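Local coordinates for phage-like element PBSX protein XepA (Bacillus subtilis, PDB 6IA5), which is of unknown function, does not seem to take part in host cell lysis, and assembles as a pentamer encoded in the lytic cassette of a prophage, at residues 100-103 with 104-107. Residues are numbered along the deposited sequence; the frame is centred on the assembly and turned at random.
Sequences NVAA and GVLT
A type II beta turn from A102 to V105 makes this local contact, in the connection that carries the chain from strand 94-101, at the edge, within the chain, of one four-stranded antiparallel sheet, to strand 107-113, at the edge of another. The two halves run nearly antiparallel. A weak hydrogen bond closes the turn: V105 N donates to A102 O at 3.4 Å with an N-H...O angle of 148°. G104, with no side chain, takes the positive phi (65°) of the third turn position beside A103 O. On the flank of the turn, A102 CB meets V105 CG2 at 4.1 Å, an apolar touch at the surface.

Farther from the turn, V101 and T107 pack across the gap. V101 CG2 lies 4.0 Å from T107 CB, while CG1 faces the hydroxyl. T107 holds OG1 anti to its carbonyl carbon (chi1 -53°), which places the hydroxyl within bonding distance of V105 O; it donates there at 2.9 Å between T107 OG1 and V105 O, arriving from above the carbonyl plane. T107 CG2 lies 3.4 Å from N100 O. One water joins the two arms: it accepts from A102 N at 2.9 Å and donates to T107 OG1 at 2.7 Å, with a longer bond to N100 O. Backbone bonds from G104 to A76 and from T107 to A74 tie the second arm to strand 69-76, whereas V101 bonds to G80. L106 turns away from the first arm, and its N bonds to D88 of a neighbouring subunit. The T107 hydroxyl thus both donates and accepts: its direct bond braces the second arm internally, and the water carries its link over to N100 O and A102 N, supplementing the weak V105 N to A102 O bond, the only direct hydrogen bond between the two segments.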
# COMPACT_ATOMS: atom_id res chain seq x y z
N ASN E 100 13.94 21.96 21.79
CA ASN E 100 15.02 22.20 22.74
C ASN E 100 16.36 22.00 22.06
O ASN E 100 16.56 21.05 21.34
CB ASN E 100 14.88 21.35 24.01
CG ASN E 100 13.63 21.75 24.77
OD1 ASN E 100 12.74 20.93 24.95
ND2 ASN E 100 13.51 23.02 25.16
N VAL E 101 17.29 22.93 22.30
CA VAL E 101 18.61 22.85 21.74
C VAL E 101 19.58 22.61 22.90
O VAL E 101 19.77 23.51 23.72
CB VAL E 101 18.93 24.14 20.96
CG1 VAL E 101 20.35 24.15 20.42
CG2 VAL E 101 17.92 24.39 19.86
N ALA E 102 20.17 21.40 22.96
CA ALA E 102 21.15 21.06 23.99
C ALA E 102 22.48 21.75 23.68
O ALA E 102 22.75 22.10 22.53
CB ALA E 102 21.31 19.57 24.10
N ALA E 103 23.29 21.99 24.73
CA ALA E 103 24.59 22.62 24.61
C ALA E 103 25.49 21.77 23.70
O ALA E 103 25.61 20.57 23.91
CB ALA E 103 25.21 22.74 25.99
N GLY E 104 26.09 22.40 22.68
CA GLY E 104 27.08 21.75 21.82
C GLY E 104 26.53 20.60 20.96
O GLY E 104 27.29 19.72 20.55
N VAL E 105 25.22 20.60 20.68
CA VAL E 105 24.58 19.56 19.88
C VAL E 105 23.83 20.23 18.73
O VAL E 105 22.86 20.97 18.98
CB VAL E 105 23.63 18.72 20.76
CG1 VAL E 105 22.82 17.74 19.92
CG2 VAL E 105 24.38 18.00 21.89
N LEU E 106 24.24 19.99 17.48
CA LEU E 106 23.47 20.52 16.36
C LEU E 106 22.05 19.97 16.46
O LEU E 106 21.84 18.77 16.63
CB LEU E 106 24.09 20.17 15.01
CG LEU E 106 23.27 20.63 13.80
CD1 LEU E 106 23.25 22.16 13.70
CD2 LEU E 106 23.82 20.03 12.51
N THR E 107 21.07 20.88 16.37
CA THR E 107 19.67 20.53 16.52
C THR E 107 18.88 21.07 15.33
O THR E 107 18.95 22.26 15.03
CB THR E 107 19.14 21.13 17.84
OG1 THR E 107 20.01 20.70 18.88
CG2 THR E 107 17.72 20.70 18.14
O HOH W 1 19.32 19.28 21.10